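Long-range contacts in inactive dihydropteroate synthase 2 (Mycobacterium tuberculosis, PDB 2VP8), which probably binds the inhibitor dapsone but seems to lack dihydropteroate synthase activity and to play no part in folate metabolism: residues I47-T51 and I82-G86; P153-A157 and A206-A210; G160-A166 and K213-D217. One frame throughout, in Å; residues are numbered along the deposited sequence.

Contact 1 (I47-T51 and I82-G86); sequences IVNRT and IDVGG
Val48 joins the parallel strands 43-49 and 81-85 through its backbone, bonded to two residues of the second strand. Its amide donates to the carbonyl of Asp83, with 2.9 Å from Val48 N to Asp83 O and an almost straight N-H...O angle of 177°. Its carbonyl in turn receives the amide of Gly85, again at 2.9 Å from Gly85 N to Val48 O, while the CA of Val84 adds a C-H...O contact to the same oxygen. A further bond, from Arg50 N to Gly85 O, is long and weak at 3.5 Å, so the ladder slackens where strand 43-49 passes into loop.

The two faces of the sheet are put to different uses. Val48 and Val84 face the surrounding helices, and both rest on Phe107 of helix 98-114. With CG1 of Val48 anti to the backbone N (chi1 172°), CG2 is the branch that reaches across to the CG2 methyl of Ile82, 3.8 Å away; the two side chains meet obliquely beside Val71 of helix 65-76. Asp83 points the other way, in company with Ile47 and Asn49. Its carboxylate is divided between partners: OD1 is hydrogen-bonded by Ser121 and Asn142, and OD2 forms a salt bridge with Arg287, which together would fix its rotation. Gly85 carries no side chain, and the amide oxygen of Asn49 lies over its backbone, OD1 3.6 Å from Gly85 CA.

Two adjacent parallel strands joined through helix 65-76 make this a beta-alpha-beta unit of the TIM barrel that the DHPS family shares.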
loop_
_atom_site.group_PDB
_atom_site.type_symbol
_atom_site.label_atom_id
_atom_site.label_comp_id
_atom_site.label_asym_id
_atom_site.label_seq_id
_atom_site.Cartn_x
_atom_site.Cartn_y
_atom_site.Cartn_z
ATOM N N ILE B 47 -14.358 7.926 -12.050
ATOM C CA ILE B 47 -14.339 8.933 -13.103
ATOM C C ILE B 47 -15.008 8.399 -14.371
ATOM O O ILE B 47 -14.556 7.419 -14.957
ATOM C CB ILE B 47 -12.888 9.369 -13.440
ATOM C CG1 ILE B 47 -12.197 9.955 -12.209
ATOM C CG2 ILE B 47 -12.871 10.361 -14.606
ATOM C CD1 ILE B 47 -10.713 10.185 -12.377
ATOM N N VAL B 48 -16.083 9.053 -14.795
ATOM C CA VAL B 48 -16.740 8.701 -16.046
ATOM C C VAL B 48 -16.848 9.925 -16.952
ATOM O O VAL B 48 -17.445 10.932 -16.581
ATOM C CB VAL B 48 -18.135 8.068 -15.809
ATOM C CG1 VAL B 48 -18.876 7.880 -17.123
ATOM C CG2 VAL B 48 -17.990 6.734 -15.113
ATOM N N ASN B 49 -16.259 9.820 -18.139
ATOM C CA ASN B 49 -16.329 10.871 -19.151
ATOM C C ASN B 49 -17.218 10.491 -20.333
ATOM O O ASN B 49 -17.266 9.329 -20.734
ATOM C CB ASN B 49 -14.925 11.193 -19.664
ATOM C CG ASN B 49 -14.007 11.704 -18.568
ATOM O OD1 ASN B 49 -14.352 12.636 -17.841
ATOM N ND2 ASN B 49 -12.826 11.101 -18.450
ATOM N N ARG B 50 -17.922 11.478 -20.879
ATOM C CA ARG B 50 -18.615 11.334 -22.163
ATOM C C ARG B 50 -17.589 11.386 -23.304
ATOM O O ARG B 50 -16.410 11.673 -23.072
ATOM C CB ARG B 50 -19.646 12.457 -22.339
ATOM C CG ARG B 50 -20.849 12.416 -21.383
ATOM C CD ARG B 50 -21.945 11.451 -21.849
ATOM N NE ARG B 50 -22.240 11.593 -23.275
ATOM C CZ ARG B 50 -23.126 12.442 -23.794
ATOM N NH1 ARG B 50 -23.838 13.244 -23.013
ATOM N NH2 ARG B 50 -23.304 12.485 -25.107
ATOM N N THR B 51 -18.033 11.115 -24.532
ATOM C CA THR B 51 -17.169 11.266 -25.718
ATOM C C THR B 51 -17.954 11.616 -26.985
ATOM O O THR B 51 -17.379 12.059 -27.987
ATOM C CB THR B 51 -16.266 10.016 -25.961
ATOM O OG1 THR B 51 -15.510 10.190 -27.170
ATOM C CG2 THR B 51 -17.100 8.720 -26.039
ATOM N N ILE B 82 -20.102 8.225 -8.659
ATOM C CA ILE B 82 -19.788 8.326 -10.069
ATOM C C ILE B 82 -19.534 9.797 -10.339
ATOM O O ILE B 82 -20.412 10.640 -10.156
ATOM C CB ILE B 82 -20.938 7.801 -10.982
ATOM C CG1 ILE B 82 -21.357 6.379 -10.587
ATOM C CG2 ILE B 82 -20.537 7.851 -12.461
ATOM C CD1 ILE B 82 -20.273 5.341 -10.753
ATOM N N ASP B 83 -18.318 10.100 -10.762
ATOM C CA ASP B 83 -17.901 11.466 -11.015
ATOM C C ASP B 83 -17.971 11.734 -12.516
ATOM O O ASP B 83 -17.111 11.286 -13.272
ATOM C CB ASP B 83 -16.489 11.680 -10.463
ATOM C CG ASP B 83 -16.022 13.099 -10.586
ATOM O OD1 ASP B 83 -16.660 14.010 -10.010
ATOM O OD2 ASP B 83 -14.991 13.304 -11.254
ATOM N N VAL B 84 -19.007 12.462 -12.934
ATOM C CA VAL B 84 -19.289 12.691 -14.348
ATOM C C VAL B 84 -18.534 13.910 -14.873
ATOM O O VAL B 84 -18.649 15.001 -14.317
ATOM C CB VAL B 84 -20.808 12.863 -14.593
ATOM C CG1 VAL B 84 -21.091 13.087 -16.054
ATOM C CG2 VAL B 84 -21.575 11.647 -14.110
ATOM N N GLY B 85 -17.766 13.712 -15.943
ATOM C CA GLY B 85 -16.998 14.794 -16.577
ATOM C C GLY B 85 -17.186 14.872 -18.084
ATOM O O GLY B 85 -18.028 14.167 -18.655
ATOM N N GLY B 86 -16.399 15.723 -18.736
ATOM C CA GLY B 86 -16.518 15.928 -20.181
ATOM C C GLY B 86 -15.200 15.807 -20.926
ATOM O O GLY B 86 -15.054 16.359 -22.032
#

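Contact 2 (P153-A157 and A206-A210); sequences PEVAA and AAGVA
A Schellman motif ends helix 186-207, and its glycine, Gly208, brings the turning backbone up against Ala157 of helix 152-159. Gly208 has a positive phi of 115°, and two hydrogen bonds run from the turn back into the last turn of the helix. Here the carbonyls of Ala207 and Gly208 face the methyl of Ala157: its CB is 3.3 Å from Gly208 O, and it also approaches the carbonyl oxygen of Ala207, at 3.5 Å from Ala157 CB to Ala207 O. Gly208 O is met as well by the CA of Ala157, in a C-H...O contact. No hydrogen bond joins the two segments.

Val209, the next residue, sets one branch against the helix. Because CG1 stands anti to the backbone N (chi1 -179°), CG2 is the methyl presented to residues 153-157. It lies 3.7 Å from Ala156 CB and also abuts the carbonyl oxygen of Pro153, with Val209 CG2 3.5 Å from Pro153 O. That oxygen is already engaged within its own helix, as acceptor for Ala157 N, so the valine methyl rests beside a completed helical hydrogen bond. In the TIM-barrel fold these are neighbouring segments of the outer layer: helix 152-159 leads into strand 162-166, and helix 186-207, through this turn, into strand 214-217.

Toward the outside, the packing passes to Ala207. Its methyl meets the ring of Pro153, with 3.8 Å between Ala207 CB and Pro153 CB. Glu154 starts out pointing away from the turn, but a bend at chi2 (88°) brings its carboxylate back, and OE1 comes to rest 3.7 Å from the Ala207 methyl.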
loop_
_atom_site.group_PDB
_atom_site.type_symbol
_atom_site.label_atom_id
_atom_site.label_comp_id
_atom_site.label_asym_id
_atom_site.label_seq_id
_atom_site.Cartn_x
_atom_site.Cartn_y
_atom_site.Cartn_z
ATOM N N PRO B 153 -19.759 27.848 -4.171
ATOM C CA PRO B 153 -20.369 27.405 -2.912
ATOM C C PRO B 153 -21.845 27.796 -2.799
ATOM O O PRO B 153 -22.641 27.020 -2.271
ATOM C CB PRO B 153 -19.537 28.126 -1.844
ATOM C CG PRO B 153 -18.244 28.434 -2.513
ATOM C CD PRO B 153 -18.617 28.749 -3.924
ATOM N N GLU B 154 -22.194 28.983 -3.297
ATOM C CA GLU B 154 -23.590 29.426 -3.354
ATOM C C GLU B 154 -24.469 28.387 -4.047
ATOM O O GLU B 154 -25.549 28.058 -3.554
ATOM C CB GLU B 154 -23.718 30.783 -4.065
ATOM C CG GLU B 154 -24.281 31.925 -3.211
ATOM C CD GLU B 154 -23.220 32.687 -2.425
ATOM O OE1 GLU B 154 -22.571 32.053 -1.521
ATOM O OE2 GLU B 154 -23.052 33.934 -2.692
ATOM N N VAL B 155 -23.990 27.864 -5.174
ATOM C CA VAL B 155 -24.729 26.876 -5.960
ATOM C C VAL B 155 -25.000 25.604 -5.150
ATOM O O VAL B 155 -26.138 25.138 -5.084
ATOM C CB VAL B 155 -23.992 26.523 -7.275
ATOM C CG1 VAL B 155 -24.791 25.504 -8.092
ATOM C CG2 VAL B 155 -23.723 27.771 -8.096
ATOM N N ALA B 156 -23.954 25.057 -4.533
ATOM C CA ALA B 156 -24.080 23.872 -3.685
ATOM C C ALA B 156 -25.096 24.084 -2.572
ATOM O O ALA B 156 -25.894 23.197 -2.278
ATOM C CB ALA B 156 -22.729 23.495 -3.098
ATOM N N ALA B 157 -25.056 25.271 -1.969
ATOM C CA ALA B 157 -25.933 25.633 -0.864
ATOM C C ALA B 157 -27.406 25.611 -1.276
ATOM O O ALA B 157 -28.231 24.984 -0.612
ATOM C CB ALA B 157 -25.548 27.004 -0.324
ATOM N N ALA B 206 -20.082 28.245 5.622
ATOM C CA ALA B 206 -20.662 29.555 5.950
ATOM C C ALA B 206 -21.548 30.101 4.817
ATOM O O ALA B 206 -22.445 30.930 5.055
ATOM C CB ALA B 206 -19.564 30.551 6.309
ATOM N N ALA B 207 -21.290 29.630 3.589
ATOM C CA ALA B 207 -22.118 29.977 2.421
ATOM C C ALA B 207 -23.474 29.234 2.429
ATOM O O ALA B 207 -24.420 29.619 1.709
ATOM C CB ALA B 207 -21.327 29.698 1.081
ATOM N N GLY B 208 -23.568 28.171 3.230
ATOM C CA GLY B 208 -24.819 27.406 3.357
ATOM C C GLY B 208 -24.726 25.980 2.836
ATOM O O GLY B 208 -25.744 25.344 2.544
ATOM N N VAL B 209 -23.502 25.480 2.698
ATOM C CA VAL B 209 -23.287 24.092 2.316
ATOM C C VAL B 209 -23.255 23.270 3.597
ATOM O O VAL B 209 -22.534 23.611 4.534
ATOM C CB VAL B 209 -21.972 23.914 1.528
ATOM C CG1 VAL B 209 -21.780 22.461 1.114
ATOM C CG2 VAL B 209 -21.951 24.826 0.305
ATOM N N ALA B 210 -24.054 22.207 3.648
ATOM C CA ALA B 210 -24.104 21.344 4.825
ATOM C C ALA B 210 -22.700 20.851 5.169
ATOM O O ALA B 210 -21.947 20.408 4.287
ATOM C CB ALA B 210 -25.046 20.176 4.588
#

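Contact 3 (G160-A166 and K213-D217); sequences GAGLVCA and KVLID
Cys165 is held firmly between Leu215 and Asp217 in the buried part of this parallel strand pair. Its amide donates to Leu215 O, 2.8 Å from Cys165 N, with the donor nearly along the C=O axis; its carbonyl accepts the amide of Asp217, with Asp217 N also 2.8 Å from Cys165 O. Side chains alternate about this ladder. SG of Cys165 touches Val214 CG1 at 4.0 Å, toward helix 186-207, whereas Val164 CG1 meets Asp217 CB at 3.7 Å on the opposite face. There the carboxylate of Asp217 turns to His220, which hydrogen-bonds its OD2. Strand 162-166 has 140-142 as its other parallel neighbour, and Ile216 is backbone-bonded to Pro245 and Leu247, consistent with consecutive staves of a closed TIM barrel.

Toward the start of both strands the pairing is less regular. The amide of Leu163 reaches Lys213 O at 3.2 Å from above the carbonyl plane, with a bent N-H...O angle of 137°. Beyond it Lys213, extended past CG, runs alongside residues 160-162 until NZ donates to the carbonyl oxygen of exposed Gly160, 3.1 Å away, the glycine of the Schellman motif closing helix 152-159.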
loop_
_atom_site.group_PDB
_atom_site.type_symbol
_atom_site.label_atom_id
_atom_site.label_comp_id
_atom_site.label_asym_id
_atom_site.label_seq_id
_atom_site.Cartn_x
_atom_site.Cartn_y
_atom_site.Cartn_z
ATOM N N GLY B 160 -28.646 22.119 -2.089
ATOM C CA GLY B 160 -28.400 21.148 -1.031
ATOM C C GLY B 160 -27.432 20.080 -1.506
ATOM O O GLY B 160 -27.586 18.899 -1.197
ATOM N N ALA B 161 -26.438 20.508 -2.278
ATOM C CA ALA B 161 -25.409 19.622 -2.784
ATOM C C ALA B 161 -24.122 19.789 -1.993
ATOM O O ALA B 161 -23.835 20.867 -1.470
ATOM C CB ALA B 161 -25.162 19.893 -4.257
ATOM N N GLY B 162 -23.357 18.713 -1.900
ATOM C CA GLY B 162 -22.035 18.761 -1.299
ATOM C C GLY B 162 -21.019 19.408 -2.222
ATOM O O GLY B 162 -21.283 19.620 -3.414
ATOM N N LEU B 163 -19.855 19.723 -1.670
ATOM C CA LEU B 163 -18.800 20.354 -2.445
ATOM C C LEU B 163 -17.437 19.778 -2.092
ATOM O O LEU B 163 -17.145 19.511 -0.926
ATOM C CB LEU B 163 -18.812 21.875 -2.236
ATOM C CG LEU B 163 -17.778 22.700 -3.014
ATOM C CD1 LEU B 163 -18.092 22.729 -4.507
ATOM C CD2 LEU B 163 -17.680 24.099 -2.470
ATOM N N VAL B 164 -16.614 19.578 -3.113
ATOM C CA VAL B 164 -15.228 19.198 -2.910
ATOM C C VAL B 164 -14.387 20.469 -2.877
ATOM O O VAL B 164 -14.386 21.255 -3.829
ATOM C CB VAL B 164 -14.718 18.231 -4.020
ATOM C CG1 VAL B 164 -13.212 17.981 -3.890
ATOM C CG2 VAL B 164 -15.482 16.918 -3.983
ATOM N N CYS B 165 -13.696 20.684 -1.766
ATOM C CA CYS B 165 -12.755 21.789 -1.667
ATOM C C CYS B 165 -11.367 21.269 -1.974
ATOM O O CYS B 165 -10.770 20.547 -1.173
ATOM C CB CYS B 165 -12.806 22.432 -0.286
ATOM S SG CYS B 165 -14.402 23.172 0.074
ATOM N N ALA B 166 -10.867 21.627 -3.149
ATOM C CA ALA B 166 -9.583 21.131 -3.612
ATOM C C ALA B 166 -8.473 22.174 -3.488
ATOM O O ALA B 166 -8.727 23.381 -3.489
ATOM C CB ALA B 166 -9.696 20.632 -5.044
ATOM N N LYS B 213 -21.506 17.343 4.030
ATOM C CA LYS B 213 -21.426 17.103 2.591
ATOM C C LYS B 213 -20.162 17.716 1.983
ATOM O O LYS B 213 -19.952 17.639 0.772
ATOM C CB LYS B 213 -22.678 17.626 1.875
ATOM C CG LYS B 213 -23.993 17.090 2.417
ATOM C CD LYS B 213 -25.120 17.271 1.405
ATOM C CE LYS B 213 -26.485 16.955 2.013
ATOM N NZ LYS B 213 -27.493 16.615 0.970
ATOM N N VAL B 214 -19.324 18.322 2.820
ATOM C CA VAL B 214 -18.067 18.905 2.349
ATOM C C VAL B 214 -16.919 17.905 2.474
ATOM O O VAL B 214 -16.684 17.359 3.548
ATOM C CB VAL B 214 -17.687 20.190 3.113
ATOM C CG1 VAL B 214 -16.377 20.758 2.566
ATOM C CG2 VAL B 214 -18.790 21.229 3.027
ATOM N N LEU B 215 -16.216 17.678 1.368
ATOM C CA LEU B 215 -15.008 16.860 1.353
ATOM C C LEU B 215 -13.811 17.741 0.992
ATOM O O LEU B 215 -13.966 18.748 0.293
ATOM C CB LEU B 215 -15.148 15.716 0.340
ATOM C CG LEU B 215 -16.148 14.583 0.616
ATOM C CD1 LEU B 215 -17.604 14.987 0.323
ATOM C CD2 LEU B 215 -15.789 13.353 -0.185
ATOM N N ILE B 216 -12.625 17.383 1.474
ATOM C CA ILE B 216 -11.424 18.139 1.122
ATOM C C ILE B 216 -10.463 17.316 0.278
ATOM O O ILE B 216 -10.225 16.140 0.547
ATOM C CB ILE B 216 -10.694 18.760 2.347
ATOM C CG1 ILE B 216 -10.177 17.682 3.310
ATOM C CG2 ILE B 216 -11.597 19.785 3.056
ATOM C CD1 ILE B 216 -9.103 18.179 4.272
ATOM N N ASP B 217 -9.927 17.953 -0.754
ATOM C CA ASP B 217 -9.024 17.302 -1.690
ATOM C C ASP B 217 -7.700 18.072 -1.741
ATOM O O ASP B 217 -7.484 18.890 -2.634
ATOM C CB ASP B 217 -9.685 17.206 -3.066
ATOM C CG ASP B 217 -8.771 16.632 -4.117
ATOM O OD1 ASP B 217 -7.720 16.052 -3.768
ATOM O OD2 ASP B 217 -9.109 16.761 -5.308
#

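Contacts 2 and 3 interlock: their segments alternate along the chain, their centres are about 10 Å apart, and they touch. Ala156 O lies 2.7 Å from Ala161 N, a probable hydrogen bond, while the second methyl of Val209 packs on strand 214-217, with its CG1 3.8 Å from Val214 CG2. Contact 1 precedes both in sequence and belongs to the same sheet as contact 3, their centres about 18 Å apart; from contact 2 it is about 24 Å, centre to centre. Contact 3 reaches His220, probably a marker of family members without synthase activity, through Asp217, whereas the Asp83 side chain of contact 1 stays about 7 Å from the His220 side chain. Contact 2 lies away from this site.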